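Local coordinates for uncharacterized protein lp_2664 (Lactobacillus plantarum WCFS1, PDB 2PJQ), which is of unknown function but carries an HD domain and so probably acts as a metal-dependent phosphohydrolase, at the interface of chains A and B. Sequence-based numbering; all coordinates share one arbitrary frame. Chains: chain A/B, Uncharacterized protein lp_2664.

Contacts 1 and 2 are twin patches of one two-fold interface, their C-alpha centres about 23 Å apart, with the chains exchanged between them. In contact 1 helix 204-219 of chain A lies on chain B, and in contact 2 the same helix of chain B lies on chain A. A:Phe213, A:Trp217 and A:Asp220 face B:Arg37 and B:Ile136 in contact 1, and the same residues recur with chain letters exchanged in contact 2. If the dimer is the biological one, each chain clasps its partner reciprocally. Contact 1 adds a carboxylate gripping a helix start; contact 2 adds A:Asp33 and B:Tyr153 around the tryptophan.

Contact 1: the interface of chains A and B. Residues chain A 152, 209, 212-213, 216-217, 220; chain B 37, 135-136, 139.
Here the C-terminal helix 204-219 of chain A packs on the start of helix 134-146 and on helix 32-49 of chain B, a helix-on-helix, mainly apolar interface with a polar clamp at one end that joins the two copies of the deposited assembly; the two-fold symmetry suggests a real dimer, though the structure alone does not show it. A:Glu216 makes the clamp. Its extended chain (chi2 172°) carries the carboxylate to the first turn of helix 134-146, where the backbone N of B:Ala135 donates to OE1 of A:Glu216 at 2.7 Å and to OE2 of A:Glu216 at 2.8 Å. Both oxygens are met on their syn sides, with the N about 25° out of the carboxylate plane; the bond to OE2 is the straighter, 161° at the hydrogen. B:Ile136 N adds a weak bond to OE1. The carboxylate thus caps the helix start, and the helix dipole would be expected to favour its negative charge. An alanine in place of A:Glu216 would probably leave the N-H of B:Ala135 without this carboxylate acceptor.

Beside the clamp, the methyl of B:Ala135 lies against the backbone of A:Phe213. B:Ile136 crosses the A:Phe213 side chain at about a right angle and sets CG1 over one ring face, toward the rim, 3.8 Å from CE2 of A:Phe213. The tip CD1 of B:Ile136 reaches on to A:Trp217 CA, 3.6 Å away. The B:Ala139 methyl CB sits 3.8 Å from A:Phe213 CE2 and also meets the edge of the A:Phe209 ring in its plane, 3.9 Å from CZ of A:Phe209. Farther along, B:Arg37 brings NH1 to 3.3 Å from CZ3 of A:Trp217, its guanidinium inclined to the indole. The carboxylate of A:Asp220 lies nearly coplanar with that guanidinium, but A:Asp220 OD2 stays 4.1 Å from NE of B:Arg37, too far for a bond, though the opposite charges may attract. Together these groups probably hold the last modelled helix of one copy against helices 32-49 and 134-146 of the other.

Contact 2: the interface of chains A and B. Residues chain A 33, 37, 136; chain B 153, 213, 217, 220.
CG of B:Trp217 stands anti to its backbone N (chi1 177°), which swings the indole off helix 204-219 toward A:Arg37, while the arginine chain bends at chi3 (-61°) and turns its guanidinium back to meet it. NH1 of A:Arg37 lies over the face of the six-membered ring of B:Trp217, 3.8 Å from its centroid, in a cation-pi contact. The two side chains cross at about a right angle, and their planes are 42° apart, so the guanidinium tilts over the indole and is not laid flat on it.

A:Asp33 approaches the far end of the same ring, with OD1 3.7 Å from CH2 of B:Trp217. B:Tyr153 backs the indole from within its own chain, setting CD2 over one face toward the rim. On the arginine's aliphatic part, B:Asp220 OD2 lies beside the CD methylene of A:Arg37 and 4.3 Å from NE of A:Arg37, too far for a bond, where its opposite charge may still attract. A:Ile136 closes the apolar end: CG1 rests over the centre of the B:Phe213 ring, 4.0 Å from CE2, and CD1 points tip to tip at the B:Asp220 carboxylate.

In the fold, the last turns of helix 204-219 of chain B and the loop residue B:Asp220 just beyond it lie against helix 32-49 and the start of helix 134-148 of chain A.

Contact 1: the interface of chains A and B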
ATOM      1  N   ILE A 152       2.511   6.869   6.466  1.00 25.69           N
ATOM      2  CA  ILE A 152       3.079   6.879   5.125  1.00 27.35           C
ATOM      3  C   ILE A 152       4.263   7.809   4.945  1.00 27.87           C
ATOM      4  O   ILE A 152       5.217   7.466   4.253  1.00 29.33           O
ATOM      5  CB  ILE A 152       2.027   7.256   4.049  1.00 26.89           C
ATOM      6  CG1 ILE A 152       0.761   6.422   4.230  1.00 27.82           C
ATOM      7  CG2 ILE A 152       2.591   6.984   2.651  1.00 25.33           C
ATOM      8  CD1 ILE A 152      -0.388   6.848   3.339  1.00 28.42           C
ATOM      9  N   PHE A 209       8.775   6.740  -7.709  1.00 21.94           N
ATOM     10  CA  PHE A 209       7.684   6.744  -6.752  1.00 19.76           C
ATOM     11  C   PHE A 209       7.971   7.643  -5.554  1.00 19.16           C
ATOM     12  O   PHE A 209       7.158   8.504  -5.232  1.00 20.20           O
ATOM     13  CB  PHE A 209       7.378   5.317  -6.283  1.00 17.73           C
ATOM     14  CG  PHE A 209       6.304   5.244  -5.243  1.00 17.23           C
ATOM     15  CD1 PHE A 209       4.986   5.560  -5.555  1.00 18.39           C
ATOM     16  CD2 PHE A 209       6.614   4.904  -3.932  1.00 18.93           C
ATOM     17  CE1 PHE A 209       3.987   5.538  -4.568  1.00 17.98           C
ATOM     18  CE2 PHE A 209       5.622   4.881  -2.938  1.00 19.10           C
ATOM     19  CZ  PHE A 209       4.307   5.200  -3.261  1.00 17.84           C
ATOM     20  N   GLN A 212       8.166  11.327  -7.102  1.00 24.15           N
ATOM     21  CA  GLN A 212       6.852  11.866  -7.433  1.00 24.75           C
ATOM     22  C   GLN A 212       5.958  12.018  -6.198  1.00 24.85           C
ATOM     23  O   GLN A 212       5.080  12.877  -6.164  1.00 25.78           O
ATOM     24  CB  GLN A 212       6.159  10.979  -8.460  1.00 24.83           C
ATOM     25  CG  GLN A 212       6.426  11.417  -9.875  1.00 26.73           C
ATOM     26  CD  GLN A 212       6.180  12.893 -10.043  1.00 28.06           C
ATOM     27  OE1 GLN A 212       7.116  13.697 -10.026  1.00 28.59           O
ATOM     28  NE2 GLN A 212       4.907  13.270 -10.181  1.00 28.26           N
ATOM     29  N   PHE A 213       6.178  11.185  -5.186  1.00 23.93           N
ATOM     30  CA  PHE A 213       5.384  11.255  -3.967  1.00 23.65           C
ATOM     31  C   PHE A 213       5.700  12.529  -3.172  1.00 24.71           C
ATOM     32  O   PHE A 213       4.802  13.150  -2.605  1.00 24.64           O
ATOM     33  CB  PHE A 213       5.628  10.009  -3.095  1.00 17.73           C
ATOM     34  CG  PHE A 213       4.859  10.010  -1.795  1.00 15.15           C
ATOM     35  CD1 PHE A 213       5.300  10.757  -0.708  1.00 14.70           C
ATOM     36  CD2 PHE A 213       3.684   9.273  -1.667  1.00 15.33           C
ATOM     37  CE1 PHE A 213       4.582  10.775   0.496  1.00 13.73           C
ATOM     38  CE2 PHE A 213       2.956   9.280  -0.473  1.00 14.84           C
ATOM     39  CZ  PHE A 213       3.407  10.031   0.611  1.00 15.23           C
ATOM     40  N   GLU A 216       4.528  15.741  -5.293  1.00 27.27           N
ATOM     41  CA  GLU A 216       3.072  15.902  -5.187  1.00 26.60           C
ATOM     42  C   GLU A 216       2.634  16.380  -3.801  1.00 26.30           C
ATOM     43  O   GLU A 216       1.731  17.205  -3.669  1.00 26.52           O
ATOM     44  CB  GLU A 216       2.381  14.568  -5.529  1.00 23.28           C
ATOM     45  CG  GLU A 216       2.392  14.251  -7.028  1.00 24.71           C
ATOM     46  CD  GLU A 216       1.886  12.849  -7.394  1.00 24.59           C
ATOM     47  OE1 GLU A 216       0.891  12.366  -6.810  1.00 25.62           O
ATOM     48  OE2 GLU A 216       2.482  12.235  -8.299  1.00 25.40           O
ATOM     49  N   TRP A 217       3.283  15.863  -2.769  1.00 24.66           N
ATOM     50  CA  TRP A 217       2.960  16.245  -1.406  1.00 25.52           C
ATOM     51  C   TRP A 217       3.300  17.714  -1.179  1.00 27.32           C
ATOM     52  O   TRP A 217       2.475  18.461  -0.652  1.00 27.78           O
ATOM     53  CB  TRP A 217       3.728  15.355  -0.424  1.00 20.87           C
ATOM     54  CG  TRP A 217       3.571  15.738   1.009  1.00 19.00           C
ATOM     55  CD1 TRP A 217       4.045  16.869   1.612  1.00 19.13           C
ATOM     56  CD2 TRP A 217       2.957  14.962   2.042  1.00 17.81           C
ATOM     57  NE1 TRP A 217       3.773  16.842   2.956  1.00 18.77           N
ATOM     58  CE2 TRP A 217       3.103  15.680   3.249  1.00 18.75           C
ATOM     59  CE3 TRP A 217       2.302  13.727   2.070  1.00 15.93           C
ATOM     60  CZ2 TRP A 217       2.618  15.204   4.473  1.00 17.89           C
ATOM     61  CZ3 TRP A 217       1.822  13.254   3.288  1.00 16.87           C
ATOM     62  CH2 TRP A 217       1.983  13.992   4.471  1.00 17.03           C
ATOM     63  N   ASP A 220       1.074  20.325  -3.280  1.00 29.29           N
ATOM     64  CA  ASP A 220      -0.105  20.662  -2.500  1.00 28.03           C
ATOM     65  C   ASP A 220       0.365  21.620  -1.407  1.00 27.22           C
ATOM     66  O   ASP A 220       0.078  22.831  -1.505  1.00 26.90           O
ATOM     67  CB  ASP A 220      -0.699  19.406  -1.855  1.00 26.92           C
ATOM     68  CG  ASP A 220      -1.065  18.349  -2.866  1.00 27.45           C
ATOM     69  OD1 ASP A 220      -1.182  18.692  -4.059  1.00 29.66           O
ATOM     70  OD2 ASP A 220      -1.250  17.178  -2.471  1.00 27.21           O
TER
ATOM     71  N   ARG B  37      -4.707  17.870   2.948  1.00 24.41           N
ATOM     72  CA  ARG B  37      -4.235  18.070   1.601  1.00 24.11           C
ATOM     73  C   ARG B  37      -5.385  18.335   0.646  1.00 25.78           C
ATOM     74  O   ARG B  37      -5.270  19.166  -0.258  1.00 25.12           O
ATOM     75  CB  ARG B  37      -3.420  16.870   1.146  1.00 23.98           C
ATOM     76  CG  ARG B  37      -2.043  16.790   1.783  1.00 23.11           C
ATOM     77  CD  ARG B  37      -1.135  15.929   0.924  1.00 24.67           C
ATOM     78  NE  ARG B  37      -1.769  14.644   0.653  1.00 25.92           N
ATOM     79  CZ  ARG B  37      -1.871  13.668   1.548  1.00 25.46           C
ATOM     80  NH1 ARG B  37      -1.366  13.823   2.767  1.00 25.04           N
ATOM     81  NH2 ARG B  37      -2.517  12.558   1.239  1.00 24.14           N
ATOM     82  N   ALA B 135       1.556   9.752  -7.252  1.00 13.53           N
ATOM     83  CA  ALA B 135       2.367   8.877  -6.441  1.00 11.27           C
ATOM     84  C   ALA B 135       1.626   8.710  -5.131  1.00 11.78           C
ATOM     85  O   ALA B 135       1.575   7.619  -4.556  1.00 12.54           O
ATOM     86  CB  ALA B 135       3.725   9.499  -6.212  1.00 10.90           C
ATOM     87  N   ILE B 136       1.036   9.800  -4.656  1.00 14.99           N
ATOM     88  CA  ILE B 136       0.304   9.749  -3.405  1.00 14.02           C
ATOM     89  C   ILE B 136      -0.922   8.878  -3.594  1.00 14.17           C
ATOM     90  O   ILE B 136      -1.344   8.173  -2.661  1.00 14.16           O
ATOM     91  CB  ILE B 136      -0.117  11.150  -2.944  1.00 10.89           C
ATOM     92  CG1 ILE B 136       1.107  11.911  -2.411  1.00 10.77           C
ATOM     93  CG2 ILE B 136      -1.199  11.039  -1.876  1.00  8.93           C
ATOM     94  CD1 ILE B 136       0.833  13.379  -2.096  1.00  9.58           C
ATOM     95  N   ALA B 139       0.135   5.241  -3.261  1.00  9.01           N
ATOM     96  CA  ALA B 139       0.324   4.931  -1.851  1.00  6.97           C
ATOM     97  C   ALA B 139      -1.013   4.684  -1.135  1.00  6.59           C
ATOM     98  O   ALA B 139      -1.224   3.619  -0.551  1.00  4.38           O
ATOM     99  CB  ALA B 139       1.099   6.058  -1.178  1.00  1.28           C
TER

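Contact 2: the interface of chains A and B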
ATOM      1  N   ASP A  33       1.220 -15.766  -3.253  1.00 18.41           N
ATOM      2  CA  ASP A  33       1.845 -15.209  -4.461  1.00 18.02           C
ATOM      3  C   ASP A  33       3.317 -14.868  -4.179  1.00 15.77           C
ATOM      4  O   ASP A  33       4.220 -15.268  -4.933  1.00 13.94           O
ATOM      5  CB  ASP A  33       1.080 -13.968  -4.931  1.00 25.85           C
ATOM      6  CG  ASP A  33      -0.320 -14.302  -5.443  1.00 28.69           C
ATOM      7  OD1 ASP A  33      -0.415 -15.033  -6.443  1.00 28.64           O
ATOM      8  OD2 ASP A  33      -1.328 -13.840  -4.851  1.00 30.86           O
ATOM      9  N   ARG A  37       6.441 -16.396  -6.035  1.00  9.85           N
ATOM     10  CA  ARG A  37       7.360 -15.555  -6.796  1.00 10.52           C
ATOM     11  C   ARG A  37       8.800 -15.775  -6.312  1.00  9.50           C
ATOM     12  O   ARG A  37       9.724 -15.966  -7.117  1.00  8.40           O
ATOM     13  CB  ARG A  37       7.009 -14.082  -6.638  1.00 16.68           C
ATOM     14  CG  ARG A  37       6.003 -13.557  -7.636  1.00 18.03           C
ATOM     15  CD  ARG A  37       6.026 -12.052  -7.609  1.00 18.33           C
ATOM     16  NE  ARG A  37       5.659 -11.542  -6.300  1.00 18.69           N
ATOM     17  CZ  ARG A  37       4.426 -11.598  -5.827  1.00 21.80           C
ATOM     18  NH1 ARG A  37       3.478 -12.139  -6.576  1.00 21.61           N
ATOM     19  NH2 ARG A  37       4.143 -11.127  -4.614  1.00 23.73           N
ATOM     20  N   ILE A 136       6.488  -4.166  -7.641  1.00 12.07           N
ATOM     21  CA  ILE A 136       5.975  -5.107  -6.663  1.00 13.30           C
ATOM     22  C   ILE A 136       6.387  -4.729  -5.244  1.00 13.33           C
ATOM     23  O   ILE A 136       5.573  -4.775  -4.322  1.00 13.34           O
ATOM     24  CB  ILE A 136       6.419  -6.521  -6.991  1.00 15.32           C
ATOM     25  CG1 ILE A 136       5.480  -7.092  -8.070  1.00 16.76           C
ATOM     26  CG2 ILE A 136       6.443  -7.356  -5.727  1.00 14.92           C
ATOM     27  CD1 ILE A 136       5.830  -8.491  -8.568  1.00 14.90           C
TER
ATOM     28  N   TYR B 153      -3.398  -8.344  -6.505  1.00 13.82           N
ATOM     29  CA  TYR B 153      -3.492  -8.579  -7.929  1.00 12.70           C
ATOM     30  C   TYR B 153      -3.718 -10.034  -8.207  1.00 12.67           C
ATOM     31  O   TYR B 153      -3.430 -10.869  -7.376  1.00 14.54           O
ATOM     32  CB  TYR B 153      -2.208  -8.098  -8.591  1.00 12.40           C
ATOM     33  CG  TYR B 153      -2.129  -8.340 -10.074  1.00 12.52           C
ATOM     34  CD1 TYR B 153      -3.109  -7.845 -10.934  1.00 10.34           C
ATOM     35  CD2 TYR B 153      -1.030  -9.008 -10.628  1.00 10.93           C
ATOM     36  CE1 TYR B 153      -2.992  -7.997 -12.311  1.00 12.00           C
ATOM     37  CE2 TYR B 153      -0.905  -9.162 -11.997  1.00 13.01           C
ATOM     38  CZ  TYR B 153      -1.886  -8.646 -12.841  1.00 12.68           C
ATOM     39  OH  TYR B 153      -1.722  -8.714 -14.213  1.00 12.18           O
ATOM     40  N   PHE B 213       4.587  -3.022 -12.751  1.00 19.90           N
ATOM     41  CA  PHE B 213       4.109  -4.095 -11.879  1.00 17.85           C
ATOM     42  C   PHE B 213       3.870  -5.403 -12.635  1.00 16.97           C
ATOM     43  O   PHE B 213       4.381  -6.447 -12.240  1.00 17.22           O
ATOM     44  CB  PHE B 213       2.815  -3.665 -11.165  1.00 12.81           C
ATOM     45  CG  PHE B 213       2.332  -4.648 -10.140  1.00 11.12           C
ATOM     46  CD1 PHE B 213       1.911  -5.922 -10.514  1.00  9.95           C
ATOM     47  CD2 PHE B 213       2.335  -4.317  -8.793  1.00 11.49           C
ATOM     48  CE1 PHE B 213       1.504  -6.848  -9.559  1.00  9.81           C
ATOM     49  CE2 PHE B 213       1.929  -5.243  -7.825  1.00 10.38           C
ATOM     50  CZ  PHE B 213       1.513  -6.509  -8.209  1.00  8.97           C
ATOM     51  N   TRP B 217       5.906  -8.903 -12.601  1.00 16.25           N
ATOM     52  CA  TRP B 217       5.166 -10.100 -12.241  1.00 18.09           C
ATOM     53  C   TRP B 217       5.298 -11.155 -13.311  1.00 17.91           C
ATOM     54  O   TRP B 217       5.533 -12.317 -13.026  1.00 17.26           O
ATOM     55  CB  TRP B 217       3.697  -9.760 -12.055  1.00 18.09           C
ATOM     56  CG  TRP B 217       2.855 -10.934 -11.756  1.00 17.02           C
ATOM     57  CD1 TRP B 217       2.660 -12.022 -12.544  1.00 15.60           C
ATOM     58  CD2 TRP B 217       2.048 -11.128 -10.590  1.00 17.27           C
ATOM     59  NE1 TRP B 217       1.774 -12.886 -11.945  1.00 17.46           N
ATOM     60  CE2 TRP B 217       1.383 -12.360 -10.742  1.00 16.72           C
ATOM     61  CE3 TRP B 217       1.819 -10.376  -9.431  1.00 17.76           C
ATOM     62  CZ2 TRP B 217       0.508 -12.862  -9.779  1.00 15.61           C
ATOM     63  CZ3 TRP B 217       0.942 -10.881  -8.472  1.00 18.02           C
ATOM     64  CH2 TRP B 217       0.301 -12.109  -8.655  1.00 15.74           C
ATOM     65  N   ASP B 220       8.887 -12.674 -13.356  1.00 16.56           N
ATOM     66  CA  ASP B 220       9.057 -13.678 -12.324  1.00 15.87           C
ATOM     67  C   ASP B 220       8.363 -14.912 -12.793  1.00 16.53           C
ATOM     68  O   ASP B 220       9.022 -15.732 -13.456  1.00 18.49           O
ATOM     69  CB  ASP B 220       8.436 -13.243 -11.010  1.00 17.27           C
ATOM     70  CG  ASP B 220       9.067 -11.996 -10.457  1.00 17.85           C
ATOM     71  OD1 ASP B 220      10.223 -11.695 -10.839  1.00 17.14           O
ATOM     72  OD2 ASP B 220       8.411 -11.327  -9.632  1.00 17.21           O
TER